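Local structure of shikimate dehydrogenase (NADP(+)) (Peptoclostridium difficile, 5DZS) at residues M1-S12 and E30-K40; A84-E92 and Q239-W247. The protein probably catalyses the reversible NADPH-linked reduction of 3-dehydroshikimate to shikimate, a step of chorismate and aromatic amino acid biosynthesis. All blocks are in the same frame, centred on the assembly; numbering follows the deposited sequence.

Contact 1 (M1-S12 and E30-K40); sequences MNFFGLVGEKLS and ESAYKNFEISK
G5 lies flat against the phenol ring of Y33: its CA sits 3.7 Å from the ring centroid and almost on the ring normal, a CH-pi contact. On the other face of the sheet the same CA lies 3.5 Å from CE2 of F36, so two aromatic side chains of strand 31-37 enclose this glycine. Y33 reaches over strand 2-8 because its CG stands anti to the backbone N (chi1 -172°), which carries OH to 3.4 Å from CB of L6 and on to a hydrogen bond with N59. F4 turns its ring edge to S31, CE1 lying 3.6 Å from OG. Between these two side-chain layers runs a parallel ladder, from A32 N with N2 O through F36 N to L6 O (2.7 Å) to I38 N with G8 O. Past the strand, L11 N donates an almost straight bond to OE2 of E37 (2.8 Å, 170°), which accepts on its anti lone pair. L11 CD1 packs on CB of N35, whose OD1 is hydrogen-bonded to S14 OG, as is L11 O; S14 is a predicted shikimate ligand. E9 and K40 close this end with a salt bridge (OE1 to NZ 2.9 Å). Helix 16-27 completes the beta-alpha-beta unit. The chemistry implies an apolar, backbone-bonded middle, with E37 holding the backbone of the turn toward the probable shikimate site and the E9-K40 ion pair beside it.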
loop_
_atom_site.group_PDB
_atom_site.type_symbol
_atom_site.label_atom_id
_atom_site.label_comp_id
_atom_site.label_asym_id
_atom_site.label_seq_id
_atom_site.Cartn_x
_atom_site.Cartn_y
_atom_site.Cartn_z
ATOM N N MET B 1 4.197 -16.217 14.391
ATOM C CA MET B 1 4.350 -14.975 15.239
ATOM C C MET B 1 5.280 -13.977 14.586
ATOM O O MET B 1 6.357 -14.347 14.139
ATOM C CB MET B 1 4.908 -15.369 16.598
ATOM C CG MET B 1 5.157 -14.209 17.546
ATOM S SD MET B 1 3.694 -13.288 17.984
ATOM C CE MET B 1 2.839 -14.472 18.992
ATOM N N ASN B 2 4.849 -12.727 14.498
ATOM C CA ASN B 2 5.702 -11.658 14.028
ATOM C C ASN B 2 5.755 -10.549 15.077
ATOM O O ASN B 2 4.799 -10.341 15.830
ATOM C CB ASN B 2 5.275 -11.110 12.692
ATOM C CG ASN B 2 5.640 -12.052 11.570
ATOM O OD1 ASN B 2 4.789 -12.790 11.065
ATOM N ND2 ASN B 2 6.912 -12.109 11.244
ATOM N N PHE B 3 6.866 -9.840 15.090
ATOM C CA PHE B 3 7.141 -8.768 16.046
ATOM C C PHE B 3 7.191 -7.388 15.402
ATOM O O PHE B 3 7.712 -7.218 14.289
ATOM C CB PHE B 3 8.480 -8.976 16.789
ATOM C CG PHE B 3 8.539 -10.164 17.732
ATOM C CD1 PHE B 3 7.418 -10.820 18.169
ATOM C CD2 PHE B 3 9.770 -10.537 18.294
ATOM C CE1 PHE B 3 7.522 -11.880 19.100
ATOM C CE2 PHE B 3 9.870 -11.582 19.190
ATOM C CZ PHE B 3 8.742 -12.235 19.619
ATOM N N PHE B 4 6.679 -6.425 16.154
ATOM C CA PHE B 4 6.561 -5.029 15.748
ATOM C C PHE B 4 6.809 -4.155 16.973
ATOM O O PHE B 4 6.767 -4.637 18.119
ATOM C CB PHE B 4 5.133 -4.731 15.247
ATOM C CG PHE B 4 4.703 -5.576 14.090
ATOM C CD1 PHE B 4 4.183 -6.837 14.264
ATOM C CD2 PHE B 4 4.848 -5.098 12.792
ATOM C CE1 PHE B 4 3.825 -7.594 13.167
ATOM C CE2 PHE B 4 4.498 -5.851 11.709
ATOM C CZ PHE B 4 3.975 -7.098 11.893
ATOM N N GLY B 5 7.013 -2.863 16.761
ATOM C CA GLY B 5 7.103 -1.977 17.894
ATOM C C GLY B 5 7.225 -0.531 17.539
ATOM O O GLY B 5 7.154 -0.157 16.356
ATOM N N LEU B 6 7.422 0.268 18.573
ATOM C CA LEU B 6 7.506 1.714 18.475
ATOM C C LEU B 6 8.880 2.182 18.913
ATOM O O LEU B 6 9.302 1.908 20.042
ATOM C CB LEU B 6 6.441 2.364 19.367
ATOM C CG LEU B 6 6.478 3.892 19.488
ATOM C CD1 LEU B 6 6.265 4.573 18.154
ATOM C CD2 LEU B 6 5.481 4.369 20.528
ATOM N N VAL B 7 9.567 2.902 18.017
ATOM C CA VAL B 7 10.894 3.426 18.290
ATOM C C VAL B 7 10.833 4.909 18.658
ATOM O O VAL B 7 10.282 5.720 17.904
ATOM C CB VAL B 7 11.805 3.241 17.073
ATOM C CG1 VAL B 7 13.153 3.944 17.271
ATOM C CG2 VAL B 7 12.007 1.749 16.780
ATOM N N GLY B 8 11.403 5.257 19.804
ATOM C CA GLY B 8 11.442 6.649 20.260
ATOM C C GLY B 8 12.390 6.734 21.424
ATOM O O GLY B 8 12.906 5.721 21.873
ATOM N N GLU B 9 12.609 7.928 21.948
ATOM C CA GLU B 9 13.585 8.087 23.036
ATOM C C GLU B 9 12.996 7.744 24.411
ATOM O O GLU B 9 13.615 7.009 25.204
ATOM C CB GLU B 9 14.143 9.503 22.998
ATOM C CG GLU B 9 15.263 9.781 23.976
ATOM C CD GLU B 9 15.720 11.230 23.905
ATOM O OE1 GLU B 9 14.951 12.087 23.402
ATOM O OE2 GLU B 9 16.851 11.511 24.356
ATOM N N LYS B 10 11.789 8.249 24.665
ATOM C CA LYS B 10 11.072 8.035 25.933
ATOM C C LYS B 10 9.632 7.704 25.587
ATOM O O LYS B 10 8.939 8.538 24.991
ATOM C CB LYS B 10 11.106 9.313 26.781
ATOM C CG LYS B 10 12.495 9.881 27.057
ATOM C CD LYS B 10 13.341 8.944 27.906
ATOM C CE LYS B 10 14.673 9.595 28.272
ATOM N NZ LYS B 10 15.482 8.749 29.197
ATOM N N LEU B 11 9.178 6.524 26.002
ATOM C CA LEU B 11 7.882 5.969 25.609
ATOM C C LEU B 11 6.998 5.400 26.728
ATOM O O LEU B 11 6.021 4.737 26.440
ATOM C CB LEU B 11 8.171 4.798 24.650
ATOM C CG LEU B 11 8.974 5.112 23.379
ATOM C CD1 LEU B 11 9.232 3.804 22.628
ATOM C CD2 LEU B 11 8.247 6.115 22.493
ATOM N N SER B 12 7.332 5.644 27.990
ATOM C CA SER B 12 6.553 5.060 29.102
ATOM C C SER B 12 5.063 5.447 29.113
ATOM O O SER B 12 4.260 4.832 29.817
ATOM C CB SER B 12 7.182 5.430 30.449
ATOM O OG SER B 12 7.162 6.831 30.652
ATOM N N GLU B 30 -1.649 -13.313 14.538
ATOM C CA GLU B 30 -0.602 -13.745 15.468
ATOM C C GLU B 30 0.593 -12.803 15.381
ATOM O O GLU B 30 1.566 -13.055 14.682
ATOM C CB GLU B 30 -0.147 -15.166 15.146
ATOM C CG GLU B 30 0.635 -15.829 16.269
ATOM C CD GLU B 30 1.376 -17.075 15.811
ATOM O OE1 GLU B 30 1.412 -17.373 14.603
ATOM O OE2 GLU B 30 1.952 -17.737 16.656
ATOM N N SER B 31 0.516 -11.699 16.103
ATOM C CA SER B 31 1.588 -10.752 16.110
ATOM C C SER B 31 1.592 -10.054 17.445
ATOM O O SER B 31 0.640 -10.148 18.213
ATOM C CB SER B 31 1.441 -9.757 14.957
ATOM O OG SER B 31 1.733 -10.430 13.738
ATOM N N ALA B 32 2.714 -9.375 17.719
ATOM C CA ALA B 32 2.881 -8.666 18.981
ATOM C C ALA B 32 3.659 -7.380 18.803
ATOM O O ALA B 32 4.501 -7.306 17.901
ATOM C CB ALA B 32 3.507 -9.574 20.015
ATOM N N TYR B 33 3.351 -6.381 19.642
ATOM C CA TYR B 33 3.923 -5.037 19.520
ATOM C C TYR B 33 4.374 -4.518 20.868
ATOM O O TYR B 33 3.642 -4.582 21.839
ATOM C CB TYR B 33 2.835 -4.114 18.945
ATOM C CG TYR B 33 3.223 -2.685 18.529
ATOM C CD1 TYR B 33 3.492 -1.720 19.474
ATOM C CD2 TYR B 33 3.217 -2.324 17.214
ATOM C CE1 TYR B 33 3.787 -0.412 19.087
ATOM C CE2 TYR B 33 3.488 -1.029 16.803
ATOM C CZ TYR B 33 3.754 -0.089 17.747
ATOM O OH TYR B 33 3.990 1.223 17.300
ATOM N N LYS B 34 5.605 -4.022 20.932
ATOM C CA LYS B 34 6.091 -3.427 22.168
ATOM C C LYS B 34 6.853 -2.134 21.929
ATOM O O LYS B 34 7.216 -1.817 20.806
ATOM C CB LYS B 34 6.917 -4.391 22.996
ATOM C CG LYS B 34 8.345 -4.564 22.546
ATOM C CD LYS B 34 9.108 -5.454 23.537
ATOM C CE LYS B 34 10.573 -5.409 23.253
ATOM N NZ LYS B 34 11.257 -4.181 23.775
ATOM N N ASN B 35 7.127 -1.404 22.974
ATOM C CA ASN B 35 7.980 -0.232 22.874
ATOM C C ASN B 35 9.438 -0.623 22.715
ATOM O O ASN B 35 9.919 -1.553 23.385
ATOM C CB ASN B 35 7.861 0.610 24.157
ATOM C CG ASN B 35 6.544 1.382 24.254
ATOM O OD1 ASN B 35 5.972 1.781 23.259
ATOM N ND2 ASN B 35 6.063 1.556 25.479
ATOM N N PHE B 36 10.144 0.147 21.884
ATOM C CA PHE B 36 11.575 0.042 21.690
ATOM C C PHE B 36 12.200 1.415 22.039
ATOM O O PHE B 36 12.451 2.226 21.158
ATOM C CB PHE B 36 11.984 -0.310 20.258
ATOM C CG PHE B 36 11.566 -1.672 19.777
ATOM C CD1 PHE B 36 11.984 -2.827 20.434
ATOM C CD2 PHE B 36 10.811 -1.818 18.630
ATOM C CE1 PHE B 36 11.646 -4.084 19.940
ATOM C CE2 PHE B 36 10.463 -3.089 18.159
ATOM C CZ PHE B 36 10.895 -4.206 18.802
ATOM N N GLU B 37 12.444 1.673 23.301
ATOM C CA GLU B 37 13.124 2.910 23.695
ATOM C C GLU B 37 14.580 2.789 23.256
ATOM O O GLU B 37 15.252 1.801 23.569
ATOM C CB GLU B 37 13.023 3.133 25.200
ATOM C CG GLU B 37 11.631 3.460 25.715
ATOM C CD GLU B 37 11.651 3.948 27.164
ATOM O OE1 GLU B 37 12.528 3.510 27.950
ATOM O OE2 GLU B 37 10.799 4.774 27.519
ATOM N N ILE B 38 15.077 3.790 22.553
ATOM C CA ILE B 38 16.454 3.789 22.084
ATOM C C ILE B 38 17.011 5.181 22.212
ATOM O O ILE B 38 16.384 6.164 21.788
ATOM C CB ILE B 38 16.572 3.285 20.629
ATOM C CG1 ILE B 38 16.023 1.854 20.514
ATOM C CG2 ILE B 38 18.019 3.361 20.144
ATOM C CD1 ILE B 38 16.056 1.322 19.107
ATOM N N SER B 39 18.212 5.246 22.764
ATOM C CA SER B 39 18.876 6.510 23.025
ATOM C C SER B 39 19.399 7.151 21.728
ATOM O O SER B 39 19.645 6.473 20.738
ATOM C CB SER B 39 20.044 6.281 23.975
ATOM O OG SER B 39 21.115 5.617 23.328
ATOM N N LYS B 40 19.652 8.457 21.771
ATOM C CA LYS B 40 20.155 9.142 20.591
ATOM C C LYS B 40 21.492 8.585 20.084
ATOM O O LYS B 40 21.732 8.551 18.876
ATOM C CB LYS B 40 20.349 10.625 20.899
ATOM C CG LYS B 40 19.065 11.398 21.093
ATOM C CD LYS B 40 19.393 12.876 21.319
ATOM C CE LYS B 40 18.173 13.763 21.129
ATOM N NZ LYS B 40 17.074 13.456 22.079
HETATM O O HOH W 1 2.087 -12.802 11.953
HETATM O O HOH W 2 18.744 9.791 24.186
#

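Contact 2 (A84-E92 and Q239-W247)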
loop_
_atom_site.group_PDB
_atom_site.type_symbol
_atom_site.label_atom_id
_atom_site.label_comp_id
_atom_site.label_asym_id
_atom_site.label_seq_id
_atom_site.Cartn_x
_atom_site.Cartn_y
_atom_site.Cartn_z
ATOM N N ALA B 84 9.849 13.079 6.403
ATOM C CA ALA B 84 9.895 12.318 7.667
ATOM C C ALA B 84 9.233 10.973 7.459
ATOM O O ALA B 84 8.362 10.846 6.576
ATOM C CB ALA B 84 9.157 13.060 8.751
ATOM N N VAL B 85 9.616 10.012 8.303
ATOM C CA VAL B 85 9.092 8.663 8.288
ATOM C C VAL B 85 8.570 8.272 9.656
ATOM O O VAL B 85 9.257 8.495 10.653
ATOM C CB VAL B 85 10.197 7.687 7.839
ATOM C CG1 VAL B 85 9.903 6.228 8.207
ATOM C CG2 VAL B 85 10.401 7.841 6.345
ATOM N N ASN B 86 7.362 7.695 9.733
ATOM C CA ASN B 86 6.853 7.156 11.000
ATOM C C ASN B 86 6.512 5.679 10.955
ATOM O O ASN B 86 6.075 5.145 11.972
ATOM C CB ASN B 86 5.661 7.953 11.500
ATOM C CG ASN B 86 4.406 7.685 10.724
ATOM O OD1 ASN B 86 4.398 7.023 9.687
ATOM N ND2 ASN B 86 3.306 8.199 11.246
ATOM N N THR B 87 6.739 5.022 9.817
ATOM C CA THR B 87 6.385 3.604 9.646
ATOM C C THR B 87 7.471 2.966 8.793
ATOM O O THR B 87 7.754 3.461 7.701
ATOM C CB THR B 87 4.999 3.463 8.988
ATOM O OG1 THR B 87 4.000 4.091 9.817
ATOM C CG2 THR B 87 4.618 2.009 8.762
ATOM N N ILE B 88 8.064 1.890 9.285
ATOM C CA ILE B 88 9.106 1.162 8.564
ATOM C C ILE B 88 8.661 -0.296 8.376
ATOM O O ILE B 88 8.118 -0.906 9.329
ATOM C CB ILE B 88 10.445 1.194 9.329
ATOM C CG1 ILE B 88 10.986 2.634 9.381
ATOM C CG2 ILE B 88 11.496 0.253 8.724
ATOM C CD1 ILE B 88 12.179 2.850 10.291
ATOM N N LEU B 89 8.913 -0.846 7.201
ATOM C CA LEU B 89 8.603 -2.238 6.860
ATOM C C LEU B 89 9.901 -2.922 6.436
ATOM O O LEU B 89 10.652 -2.391 5.609
ATOM C CB LEU B 89 7.620 -2.287 5.702
ATOM C CG LEU B 89 7.353 -3.659 5.069
ATOM C CD1 LEU B 89 6.799 -4.713 6.014
ATOM C CD2 LEU B 89 6.410 -3.472 3.891
ATOM N N LEU B 90 10.158 -4.110 6.978
ATOM C CA LEU B 90 11.272 -4.982 6.585
ATOM C C LEU B 90 10.773 -6.041 5.608
ATOM O O LEU B 90 9.865 -6.803 5.918
ATOM C CB LEU B 90 11.847 -5.702 7.821
ATOM C CG LEU B 90 12.891 -6.790 7.557
ATOM C CD1 LEU B 90 14.201 -6.188 7.076
ATOM C CD2 LEU B 90 13.099 -7.607 8.853
ATOM N N ARG B 91 11.380 -6.079 4.427
ATOM C CA ARG B 91 11.116 -7.117 3.435
ATOM C C ARG B 91 12.385 -7.466 2.726
ATOM O O ARG B 91 13.081 -6.599 2.215
ATOM C CB ARG B 91 10.055 -6.668 2.408
ATOM C CG ARG B 91 8.635 -6.589 2.889
ATOM C CD ARG B 91 8.041 -7.931 3.283
ATOM N NE ARG B 91 6.679 -7.726 3.774
ATOM C CZ ARG B 91 5.998 -8.614 4.495
ATOM N NH1 ARG B 91 6.534 -9.801 4.796
ATOM N NH2 ARG B 91 4.775 -8.314 4.918
ATOM N N GLU B 92 12.695 -8.768 2.710
ATOM C CA GLU B 92 13.880 -9.258 2.013
ATOM C C GLU B 92 15.147 -8.477 2.396
ATOM O O GLU B 92 15.944 -8.070 1.555
ATOM C CB GLU B 92 13.636 -9.289 0.498
ATOM C CG GLU B 92 12.653 -10.374 0.041
ATOM C CD GLU B 92 11.175 -10.076 0.272
ATOM O OE1 GLU B 92 10.677 -9.025 -0.205
ATOM O OE2 GLU B 92 10.472 -10.950 0.851
ATOM N N GLN B 239 -3.743 5.920 12.332
ATOM C CA GLN B 239 -2.351 5.654 11.923
ATOM C C GLN B 239 -1.925 4.225 12.244
ATOM O O GLN B 239 -1.155 3.595 11.481
ATOM C CB GLN B 239 -1.443 6.625 12.597
ATOM C CG GLN B 239 -1.648 8.001 12.097
ATOM C CD GLN B 239 -0.665 8.942 12.738
ATOM O OE1 GLN B 239 -0.639 9.128 13.978
ATOM N NE2 GLN B 239 0.165 9.540 11.909
ATOM N N ALA B 240 -2.389 3.661 13.353
ATOM C CA ALA B 240 -2.037 2.289 13.690
ATOM C C ALA B 240 -2.599 1.337 12.624
ATOM O O ALA B 240 -1.930 0.400 12.161
ATOM C CB ALA B 240 -2.528 1.892 15.072
ATOM N N ILE B 241 -3.852 1.582 12.224
ATOM C CA ILE B 241 -4.511 0.740 11.222
ATOM C C ILE B 241 -3.829 0.882 9.856
ATOM O O ILE B 241 -3.571 -0.136 9.183
ATOM C CB ILE B 241 -6.025 1.046 11.183
ATOM C CG1 ILE B 241 -6.666 0.559 12.489
ATOM C CG2 ILE B 241 -6.702 0.395 9.977
ATOM C CD1 ILE B 241 -8.084 1.057 12.709
ATOM N N LYS B 242 -3.496 2.099 9.456
ATOM C CA LYS B 242 -2.787 2.291 8.201
ATOM C C LYS B 242 -1.427 1.587 8.233
ATOM O O LYS B 242 -1.007 0.979 7.249
ATOM C CB LYS B 242 -2.635 3.787 7.899
ATOM C CG LYS B 242 -1.971 4.095 6.572
ATOM C CD LYS B 242 -2.764 3.598 5.373
ATOM C CE LYS B 242 -4.138 4.241 5.218
ATOM N NZ LYS B 242 -4.952 3.737 4.057
ATOM N N SER B 243 -0.725 1.681 9.367
ATOM C CA SER B 243 0.545 0.982 9.488
ATOM C C SER B 243 0.339 -0.530 9.291
ATOM O O SER B 243 1.133 -1.188 8.601
ATOM C CB SER B 243 1.206 1.204 10.846
ATOM O OG SER B 243 1.619 2.549 11.034
ATOM N N GLN B 244 -0.696 -1.067 9.932
ATOM C CA GLN B 244 -1.009 -2.476 9.804
ATOM C C GLN B 244 -1.323 -2.875 8.354
ATOM O O GLN B 244 -0.929 -3.957 7.894
ATOM C CB GLN B 244 -2.140 -2.830 10.750
ATOM C CG GLN B 244 -1.709 -2.817 12.203
ATOM C CD GLN B 244 -0.702 -3.906 12.513
ATOM O OE1 GLN B 244 -0.553 -4.858 11.765
ATOM N NE2 GLN B 244 -0.002 -3.764 13.638
ATOM N N GLU B 245 -2.003 -1.989 7.629
ATOM C CA GLU B 245 -2.329 -2.257 6.230
ATOM C C GLU B 245 -1.021 -2.377 5.426
ATOM O O GLU B 245 -0.860 -3.245 4.591
ATOM C CB GLU B 245 -3.195 -1.148 5.622
ATOM C CG GLU B 245 -4.630 -1.145 6.130
ATOM C CD GLU B 245 -5.484 -0.114 5.433
ATOM O OE1 GLU B 245 -6.694 -0.382 5.241
ATOM O OE2 GLU B 245 -4.985 0.942 5.034
ATOM N N ILE B 246 -0.094 -1.473 5.693
ATOM C CA ILE B 246 1.201 -1.484 5.019
ATOM C C ILE B 246 2.015 -2.739 5.351
ATOM O O ILE B 246 2.549 -3.410 4.461
ATOM C CB ILE B 246 2.011 -0.232 5.404
ATOM C CG1 ILE B 246 1.357 1.008 4.769
ATOM C CG2 ILE B 246 3.466 -0.377 4.936
ATOM C CD1 ILE B 246 1.851 2.312 5.331
ATOM N N TRP B 247 2.057 -3.078 6.633
ATOM C CA TRP B 247 2.844 -4.216 7.102
ATOM C C TRP B 247 2.333 -5.530 6.554
ATOM O O TRP B 247 3.152 -6.418 6.214
ATOM C CB TRP B 247 2.911 -4.246 8.624
ATOM C CG TRP B 247 3.721 -3.121 9.243
ATOM C CD1 TRP B 247 4.806 -2.505 8.693
ATOM C CD2 TRP B 247 3.523 -2.516 10.518
ATOM N NE1 TRP B 247 5.268 -1.536 9.522
ATOM C CE2 TRP B 247 4.517 -1.533 10.676
ATOM C CE3 TRP B 247 2.599 -2.704 11.549
ATOM C CZ2 TRP B 247 4.612 -0.748 11.814
ATOM C CZ3 TRP B 247 2.711 -1.927 12.685
ATOM C CH2 TRP B 247 3.677 -0.953 12.807
HETATM O O HOH W 3 1.817 5.127 11.401
#
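W247 donates its indole NE1 to the carbonyl O of I88 (2.9 Å), a bent bond of 140° that comes in from above the carbonyl plane. The indole thus spans from helix 233-248 to strand 87-91. T87 and L89 pack beside it: CG2 of T87 lies 3.7 Å from NE1, and CD1 of L89 is 4.0 Å from CD1 of W247, the side chains of L89 and W247 running antiparallel alongside one another. With T87 CG2 anti to the backbone N, OG1 is left to give a hydrogen bond to OD1 of N86 (3.0 Å) and to accept one from a water that also meets S243 OG at 2.6 Å. The two hydroxyls, T87 OG1 and S243 OG, are themselves 3.1 Å apart, and N59 donates to S243 OG. Bent at chi2 (-65°), R91 brings NH2 to W247 O in a weak bond. N86 and Q239, both predicted shikimate ligands, are held by T100 and D101 respectively. N86 and T87 form a classic beta bulge opposite Y98. What results is a buried seam, apolar around the indole and hydroxyl-rich toward the probable shikimate pocket.

Contact 1 joins neighbouring parallel strands at one margin of the six-stranded mixed sheet, whereas contact 2 lays a helix distant in sequence nearly parallel to strand 87-91 of that sheet. Backbone bonds dominate the first, which buries about three times as much surface yet is only partly buried, with ion pairs at its exposed ends; the second is buried and relies on side chains, one indole donor and a watered hydroxyl cluster. They meet where F4 CD2 packs 3.5 Å from W247 CE3, with Y33 also against the indole. N59 serves both, bonding to Y33 and to S243. Contact 2 contains two predicted shikimate ligands, N86 and Q239, whereas contact 1 only borders on such residues.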